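RNA-binding protein Smaug (Drosophila melanogaster, PDB 1OXJ) probably binds RNA hairpins through its SAM domain, within an RNA-binding region that also contains a helical PHAT domain. Local coordinates at residues A[65-76]-A[111-122]. Residues are numbered along the deposited sequence; the frame is centred on the assembly and turned at random.
Sequences RANILNRVEQEL and IGLRFLKVIDIV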
ATOM      1  N   ARG A  65       6.401   0.305  -6.062  1.00 34.46           N
ATOM      2  CA  ARG A  65       5.036  -0.160  -5.884  1.00 32.50           C
ATOM      3  C   ARG A  65       4.314  -0.588  -7.161  1.00 32.98           C
ATOM      4  O   ARG A  65       3.731  -1.673  -7.207  1.00 32.84           O
ATOM      5  CB  ARG A  65       4.215   0.898  -5.151  1.00 31.90           C
ATOM      6  CG  ARG A  65       4.538   0.996  -3.668  1.00 27.71           C
ATOM      7  CD  ARG A  65       3.784   2.135  -3.029  1.00 29.51           C
ATOM      8  NE  ARG A  65       4.132   3.422  -3.645  1.00 29.27           N
ATOM      9  CZ  ARG A  65       3.542   4.567  -3.333  1.00 32.79           C
ATOM     10  NH1 ARG A  65       2.584   4.578  -2.413  1.00 30.33           N
ATOM     11  NH2 ARG A  65       3.890   5.695  -3.947  1.00 30.41           N
ATOM     12  N   ALA A  66       4.339   0.251  -8.196  1.00 34.54           N
ATOM     13  CA  ALA A  66       3.655  -0.095  -9.442  1.00 33.72           C
ATOM     14  C   ALA A  66       4.147  -1.418 -10.025  1.00 34.50           C
ATOM     15  O   ALA A  66       3.350  -2.246 -10.480  1.00 33.24           O
ATOM     16  CB  ALA A  66       3.826   1.030 -10.471  1.00 32.76           C
ATOM     17  N   ASN A  67       5.460  -1.620 -10.015  1.00 37.24           N
ATOM     18  CA  ASN A  67       6.029  -2.862 -10.542  1.00 39.10           C
ATOM     19  C   ASN A  67       5.634  -4.042  -9.649  1.00 38.94           C
ATOM     20  O   ASN A  67       5.268  -5.114 -10.136  1.00 37.20           O
ATOM     21  CB  ASN A  67       7.561  -2.771 -10.622  1.00 41.81           C
ATOM     22  CG  ASN A  67       8.040  -1.727 -11.622  1.00 45.00           C
ATOM     23  OD1 ASN A  67       7.459  -1.572 -12.696  1.00 46.58           O
ATOM     24  ND2 ASN A  67       9.116  -1.019 -11.278  1.00 47.78           N
ATOM     25  N   ILE A  68       5.717  -3.843  -8.336  1.00 38.01           N
ATOM     26  CA  ILE A  68       5.360  -4.900  -7.394  1.00 36.46           C
ATOM     27  C   ILE A  68       3.908  -5.312  -7.596  1.00 35.56           C
ATOM     28  O   ILE A  68       3.603  -6.496  -7.711  1.00 35.51           O
ATOM     29  CB  ILE A  68       5.551  -4.441  -5.937  1.00 35.96           C
ATOM     30  CG1 ILE A  68       7.048  -4.298  -5.631  1.00 37.28           C
ATOM     31  CG2 ILE A  68       4.885  -5.431  -4.990  1.00 36.23           C
ATOM     32  CD1 ILE A  68       7.348  -3.534  -4.357  1.00 36.17           C
ATOM     33  N   LEU A  69       3.008  -4.335  -7.645  1.00 33.83           N
ATOM     34  CA  LEU A  69       1.593  -4.644  -7.837  1.00 32.40           C
ATOM     35  C   LEU A  69       1.366  -5.315  -9.188  1.00 34.44           C
ATOM     36  O   LEU A  69       0.588  -6.262  -9.303  1.00 33.97           O
ATOM     37  CB  LEU A  69       0.751  -3.369  -7.718  1.00 29.99           C
ATOM     38  CG  LEU A  69       0.719  -2.790  -6.298  1.00 29.97           C
ATOM     39  CD1 LEU A  69       0.153  -1.360  -6.308  1.00 29.91           C
ATOM     40  CD2 LEU A  69      -0.120  -3.706  -5.411  1.00 29.59           C
ATOM     41  N   ASN A  70       2.056  -4.824 -10.211  1.00 36.81           N
ATOM     42  CA  ASN A  70       1.930  -5.393 -11.547  1.00 38.34           C
ATOM     43  C   ASN A  70       2.338  -6.864 -11.502  1.00 38.08           C
ATOM     44  O   ASN A  70       1.649  -7.734 -12.037  1.00 37.59           O
ATOM     45  CB  ASN A  70       2.827  -4.622 -12.523  1.00 39.15           C
ATOM     46  CG  ASN A  70       2.764  -5.171 -13.931  1.00 42.61           C
ATOM     47  OD1 ASN A  70       1.698  -5.195 -14.556  1.00 42.24           O
ATOM     48  ND2 ASN A  70       3.910  -5.620 -14.442  1.00 40.88           N
ATOM     49  N   ARG A  71       3.465  -7.127 -10.853  1.00 39.43           N
ATOM     50  CA  ARG A  71       3.989  -8.482 -10.716  1.00 41.77           C
ATOM     51  C   ARG A  71       3.018  -9.400  -9.976  1.00 40.51           C
ATOM     52  O   ARG A  71       2.759 -10.522 -10.407  1.00 39.94           O
ATOM     53  CB  ARG A  71       5.317  -8.453  -9.959  1.00 44.93           C
ATOM     54  CG  ARG A  71       6.000  -9.801  -9.862  1.00 50.31           C
ATOM     55  CD  ARG A  71       6.512 -10.050  -8.459  1.00 55.09           C
ATOM     56  NE  ARG A  71       7.345  -8.956  -7.966  1.00 57.72           N
ATOM     57  CZ  ARG A  71       7.815  -8.888  -6.725  1.00 58.80           C
ATOM     58  NH1 ARG A  71       7.534  -9.851  -5.858  1.00 59.62           N
ATOM     59  NH2 ARG A  71       8.559  -7.858  -6.349  1.00 58.35           N
ATOM     60  N   VAL A  72       2.496  -8.928  -8.847  1.00 39.50           N
ATOM     61  CA  VAL A  72       1.560  -9.726  -8.064  1.00 37.69           C
ATOM     62  C   VAL A  72       0.325 -10.037  -8.889  1.00 37.63           C
ATOM     63  O   VAL A  72      -0.158 -11.166  -8.906  1.00 37.59           O
ATOM     64  CB  VAL A  72       1.153  -8.993  -6.761  1.00 36.70           C
ATOM     65  CG1 VAL A  72      -0.018  -9.712  -6.094  1.00 36.33           C
ATOM     66  CG2 VAL A  72       2.345  -8.937  -5.813  1.00 36.92           C
ATOM     67  N   GLU A  73      -0.189  -9.029  -9.581  1.00 38.93           N
ATOM     68  CA  GLU A  73      -1.359  -9.230 -10.420  1.00 42.40           C
ATOM     69  C   GLU A  73      -1.078 -10.375 -11.394  1.00 43.02           C
ATOM     70  O   GLU A  73      -1.842 -11.332 -11.495  1.00 42.56           O
ATOM     71  CB  GLU A  73      -1.657  -7.960 -11.223  1.00 43.99           C
ATOM     72  CG  GLU A  73      -2.832  -8.104 -12.175  1.00 46.65           C
ATOM     73  CD  GLU A  73      -3.057  -6.869 -13.020  1.00 48.89           C
ATOM     74  OE1 GLU A  73      -3.054  -5.752 -12.456  1.00 48.55           O
ATOM     75  OE2 GLU A  73      -3.242  -7.016 -14.245  1.00 51.70           O
ATOM     76  N   GLN A  74       0.039 -10.255 -12.100  1.00 45.48           N
ATOM     77  CA  GLN A  74       0.458 -11.231 -13.095  1.00 48.16           C
ATOM     78  C   GLN A  74       0.635 -12.646 -12.551  1.00 48.56           C
ATOM     79  O   GLN A  74       0.033 -13.593 -13.061  1.00 50.10           O
ATOM     80  CB  GLN A  74       1.761 -10.760 -13.736  1.00 49.98           C
ATOM     81  CG  GLN A  74       2.314 -11.678 -14.794  1.00 53.69           C
ATOM     82  CD  GLN A  74       3.677 -11.222 -15.266  1.00 56.53           C
ATOM     83  OE1 GLN A  74       3.835 -10.092 -15.738  1.00 55.77           O
ATOM     84  NE2 GLN A  74       4.675 -12.095 -15.135  1.00 56.46           N
ATOM     85  N   GLU A  75       1.457 -12.786 -11.515  1.00 48.21           N
ATOM     86  CA  GLU A  75       1.717 -14.096 -10.930  1.00 48.13           C
ATOM     87  C   GLU A  75       0.527 -14.760 -10.249  1.00 48.35           C
ATOM     88  O   GLU A  75       0.520 -15.973 -10.059  1.00 46.82           O
ATOM     89  CB  GLU A  75       2.894 -14.007  -9.965  1.00 48.57           C
ATOM     90  CG  GLU A  75       4.218 -13.789 -10.675  1.00 51.89           C
ATOM     91  CD  GLU A  75       5.388 -13.750  -9.721  1.00 54.44           C
ATOM     92  OE1 GLU A  75       5.524 -14.684  -8.898  1.00 57.79           O
ATOM     93  OE2 GLU A  75       6.178 -12.787  -9.796  1.00 56.60           O
ATOM     94  N   LEU A  76      -0.476 -13.978  -9.864  1.00 48.73           N
ATOM     95  CA  LEU A  76      -1.662 -14.567  -9.251  1.00 49.11           C
ATOM     96  C   LEU A  76      -2.536 -15.096 -10.379  1.00 49.95           C
ATOM     97  O   LEU A  76      -3.136 -16.168 -10.275  1.00 49.95           O
ATOM     98  CB  LEU A  76      -2.441 -13.527  -8.437  1.00 49.09           C
ATOM     99  CG  LEU A  76      -1.899 -13.193  -7.044  1.00 48.50           C
ATOM    100  CD1 LEU A  76      -2.719 -12.067  -6.441  1.00 47.45           C
ATOM    101  CD2 LEU A  76      -1.945 -14.435  -6.157  1.00 46.75           C
ATOM    102  N   ILE A 111      -0.986   4.093  -8.533  1.00 28.50           N
ATOM    103  CA  ILE A 111      -0.831   3.161  -7.400  1.00 30.70           C
ATOM    104  C   ILE A 111      -2.130   2.704  -6.750  1.00 29.84           C
ATOM    105  O   ILE A 111      -2.315   1.513  -6.483  1.00 29.81           O
ATOM    106  CB  ILE A 111       0.089   3.749  -6.291  1.00 31.65           C
ATOM    107  CG1 ILE A 111       1.436   4.173  -6.890  1.00 34.24           C
ATOM    108  CG2 ILE A 111       0.300   2.709  -5.176  1.00 32.13           C
ATOM    109  CD1 ILE A 111       2.107   3.117  -7.757  1.00 32.56           C
ATOM    110  N   GLY A 112      -3.023   3.647  -6.479  1.00 30.18           N
ATOM    111  CA  GLY A 112      -4.280   3.296  -5.854  1.00 29.86           C
ATOM    112  C   GLY A 112      -5.077   2.350  -6.725  1.00 30.80           C
ATOM    113  O   GLY A 112      -5.666   1.382  -6.240  1.00 31.28           O
ATOM    114  N   LEU A 113      -5.095   2.629  -8.023  1.00 31.83           N
ATOM    115  CA  LEU A 113      -5.830   1.802  -8.976  1.00 33.21           C
ATOM    116  C   LEU A 113      -5.246   0.386  -9.077  1.00 32.96           C
ATOM    117  O   LEU A 113      -5.992  -0.592  -9.108  1.00 33.74           O
ATOM    118  CB  LEU A 113      -5.804   2.463 -10.356  1.00 35.23           C
ATOM    119  CG  LEU A 113      -6.803   1.950 -11.389  1.00 42.06           C
ATOM    120  CD1 LEU A 113      -8.220   2.298 -10.925  1.00 42.47           C
ATOM    121  CD2 LEU A 113      -6.511   2.595 -12.752  1.00 44.24           C
ATOM    122  N   ARG A 114      -3.920   0.284  -9.153  1.00 31.35           N
ATOM    123  CA  ARG A 114      -3.269  -1.016  -9.250  1.00 32.15           C
ATOM    124  C   ARG A 114      -3.513  -1.810  -7.967  1.00 33.17           C
ATOM    125  O   ARG A 114      -3.695  -3.028  -8.005  1.00 31.66           O
ATOM    126  CB  ARG A 114      -1.759  -0.850  -9.464  1.00 32.68           C
ATOM    127  CG  ARG A 114      -1.375  -0.121 -10.765  1.00 36.94           C
ATOM    128  CD  ARG A 114      -2.089  -0.724 -11.968  1.00 38.73           C
ATOM    129  NE  ARG A 114      -1.748  -2.129 -12.199  1.00 41.05           N
ATOM    130  CZ  ARG A 114      -0.699  -2.551 -12.908  1.00 43.15           C
ATOM    131  NH1 ARG A 114       0.135  -1.681 -13.463  1.00 43.71           N
ATOM    132  NH2 ARG A 114      -0.496  -3.850 -13.092  1.00 42.13           N
ATOM    133  N   PHE A 115      -3.504  -1.106  -6.836  1.00 29.91           N
ATOM    134  CA  PHE A 115      -3.725  -1.732  -5.537  1.00 31.26           C
ATOM    135  C   PHE A 115      -5.130  -2.323  -5.462  1.00 30.52           C
ATOM    136  O   PHE A 115      -5.317  -3.460  -5.019  1.00 31.71           O
ATOM    137  CB  PHE A 115      -3.532  -0.706  -4.416  1.00 28.09           C
ATOM    138  CG  PHE A 115      -3.544  -1.307  -3.041  1.00 28.26           C
ATOM    139  CD1 PHE A 115      -2.375  -1.786  -2.474  1.00 25.50           C
ATOM    140  CD2 PHE A 115      -4.730  -1.399  -2.320  1.00 29.46           C
ATOM    141  CE1 PHE A 115      -2.376  -2.355  -1.188  1.00 28.38           C
ATOM    142  CE2 PHE A 115      -4.750  -1.964  -1.037  1.00 29.25           C
ATOM    143  CZ  PHE A 115      -3.564  -2.441  -0.473  1.00 28.14           C
ATOM    144  N   LEU A 116      -6.124  -1.551  -5.890  1.00 31.21           N
ATOM    145  CA  LEU A 116      -7.496  -2.030  -5.873  1.00 32.03           C
ATOM    146  C   LEU A 116      -7.692  -3.177  -6.862  1.00 33.31           C
ATOM    147  O   LEU A 116      -8.500  -4.079  -6.627  1.00 33.52           O
ATOM    148  CB  LEU A 116      -8.465  -0.889  -6.183  1.00 34.14           C
ATOM    149  CG  LEU A 116      -8.659   0.153  -5.078  1.00 34.11           C
ATOM    150  CD1 LEU A 116      -9.603   1.220  -5.574  1.00 37.05           C
ATOM    151  CD2 LEU A 116      -9.215  -0.511  -3.813  1.00 37.02           C
ATOM    152  N   LYS A 117      -6.949  -3.149  -7.965  1.00 34.03           N
ATOM    153  CA  LYS A 117      -7.044  -4.217  -8.964  1.00 35.85           C
ATOM    154  C   LYS A 117      -6.555  -5.529  -8.352  1.00 34.67           C
ATOM    155  O   LYS A 117      -7.183  -6.575  -8.523  1.00 35.06           O
ATOM    156  CB  LYS A 117      -6.193  -3.893 -10.205  1.00 38.64           C
ATOM    157  CG  LYS A 117      -6.927  -3.129 -11.305  1.00 45.13           C
ATOM    158  CD  LYS A 117      -6.042  -2.987 -12.549  1.00 49.63           C
ATOM    159  CE  LYS A 117      -6.806  -2.409 -13.734  1.00 51.61           C
ATOM    160  NZ  LYS A 117      -7.202  -0.992 -13.511  1.00 55.67           N
ATOM    161  N   VAL A 118      -5.431  -5.466  -7.645  1.00 32.87           N
ATOM    162  CA  VAL A 118      -4.865  -6.643  -7.004  1.00 31.81           C
ATOM    163  C   VAL A 118      -5.813  -7.160  -5.925  1.00 33.07           C
ATOM    164  O   VAL A 118      -5.984  -8.373  -5.770  1.00 31.08           O
ATOM    165  CB  VAL A 118      -3.494  -6.334  -6.381  1.00 32.97           C
ATOM    166  CG1 VAL A 118      -3.066  -7.480  -5.470  1.00 31.90           C
ATOM    167  CG2 VAL A 118      -2.461  -6.122  -7.487  1.00 33.65           C
ATOM    168  N   ILE A 119      -6.440  -6.247  -5.185  1.00 31.11           N
ATOM    169  CA  ILE A 119      -7.386  -6.665  -4.154  1.00 32.71           C
ATOM    170  C   ILE A 119      -8.508  -7.481  -4.791  1.00 33.81           C
ATOM    171  O   ILE A 119      -8.931  -8.500  -4.238  1.00 34.68           O
ATOM    172  CB  ILE A 119      -8.003  -5.453  -3.406  1.00 32.62           C
ATOM    173  CG1 ILE A 119      -6.950  -4.783  -2.517  1.00 31.58           C
ATOM    174  CG2 ILE A 119      -9.181  -5.914  -2.552  1.00 35.37           C
ATOM    175  CD1 ILE A 119      -6.414  -5.682  -1.394  1.00 33.91           C
ATOM    176  N   ASP A 120      -8.987  -7.050  -5.955  1.00 35.06           N
ATOM    177  CA  ASP A 120     -10.059  -7.780  -6.643  1.00 38.77           C
ATOM    178  C   ASP A 120      -9.606  -9.182  -7.037  1.00 39.63           C
ATOM    179  O   ASP A 120     -10.335 -10.161  -6.841  1.00 40.86           O
ATOM    180  CB  ASP A 120     -10.522  -7.036  -7.903  1.00 41.08           C
ATOM    181  CG  ASP A 120     -11.322  -5.782  -7.588  1.00 42.88           C
ATOM    182  OD1 ASP A 120     -11.957  -5.731  -6.517  1.00 44.52           O
ATOM    183  OD2 ASP A 120     -11.332  -4.855  -8.426  1.00 45.27           O
ATOM    184  N   ILE A 121      -8.403  -9.277  -7.596  1.00 39.03           N
ATOM    185  CA  ILE A 121      -7.857 -10.568  -8.006  1.00 38.15           C
ATOM    186  C   ILE A 121      -7.668 -11.472  -6.787  1.00 38.89           C
ATOM    187  O   ILE A 121      -8.033 -12.647  -6.822  1.00 39.22           O
ATOM    188  CB  ILE A 121      -6.507 -10.397  -8.714  1.00 38.07           C
ATOM    189  CG1 ILE A 121      -6.696  -9.561  -9.983  1.00 36.98           C
ATOM    190  CG2 ILE A 121      -5.911 -11.759  -9.041  1.00 37.69           C
ATOM    191  CD1 ILE A 121      -5.417  -9.244 -10.708  1.00 36.00           C
ATOM    192  N   VAL A 122      -7.106 -10.919  -5.714  1.00 39.27           N
ATOM    193  CA  VAL A 122      -6.879 -11.681  -4.488  1.00 40.12           C
ATOM    194  C   VAL A 122      -8.184 -12.210  -3.902  1.00 43.61           C
ATOM    195  O   VAL A 122      -8.331 -13.413  -3.683  1.00 41.79           O
ATOM    196  CB  VAL A 122      -6.164 -10.820  -3.410  1.00 40.45           C
ATOM    197  CG1 VAL A 122      -6.195 -11.530  -2.051  1.00 40.75           C
ATOM    198  CG2 VAL A 122      -4.727 -10.573  -3.817  1.00 37.78           C
TER
HETATM  199  O   HOH W   1      -2.675  -4.273 -10.181  1.00 48.79           O
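Bends at chi2 (-50°) and chi3 (-62°) turn the Arg-114 chain so that its guanidinium reaches across to Asn-70 and Glu-73, whose side chains both leave the backbone anti to N. The residues belong to two nearly parallel helical segments of the PHAT domain, the first the C-terminal part of helix 49-77, shared with the SAM domain, packed by knobs into holes with axes 9.4 Å apart at 21°. Arg-114 NH2 donates an almost straight bond of 3.0 Å to a lone pair of Asn-70 OD1, which lies in the guanidinium plane, and a longer one of 3.3 Å to Glu-73 OE1, a salt bridge that meets the carboxylate from above its plane. A water completes the site, giving protons to Glu-73 OE1 and to the carbonyl O of Arg-114 while accepting from Arg-114 NE; NH1 turns to the carbonyl of Glu-108. A methionine in place of Arg-114 would probably leave the Glu-73 carboxylate without its ion-pair mate and Asn-70 free to turn.

Beside this polar cluster Leu-69 is one knob, among Ile-111, Arg-114, Phe-115 and Val-118; Glu-73 is a second, among Arg-114, Lys-117, Val-118 and Ile-121. Leu-69 CD1 lies 3.7 Å from Arg-114 CB and Leu-69 CD2 4.0 Å from Val-118 CG2. Helix 83-91 adds Leu-90 against Val-118 and Phe-115. At the start of helix 111-127, Ile-111 packs over one face of the Arg-65 guanidinium, which is hydrogen-bonded to the carbonyl of Pro-97, and reaches Ala-66. Toward the other end, Leu-76 CD1 touches Val-122 CG2 at 3.6 Å.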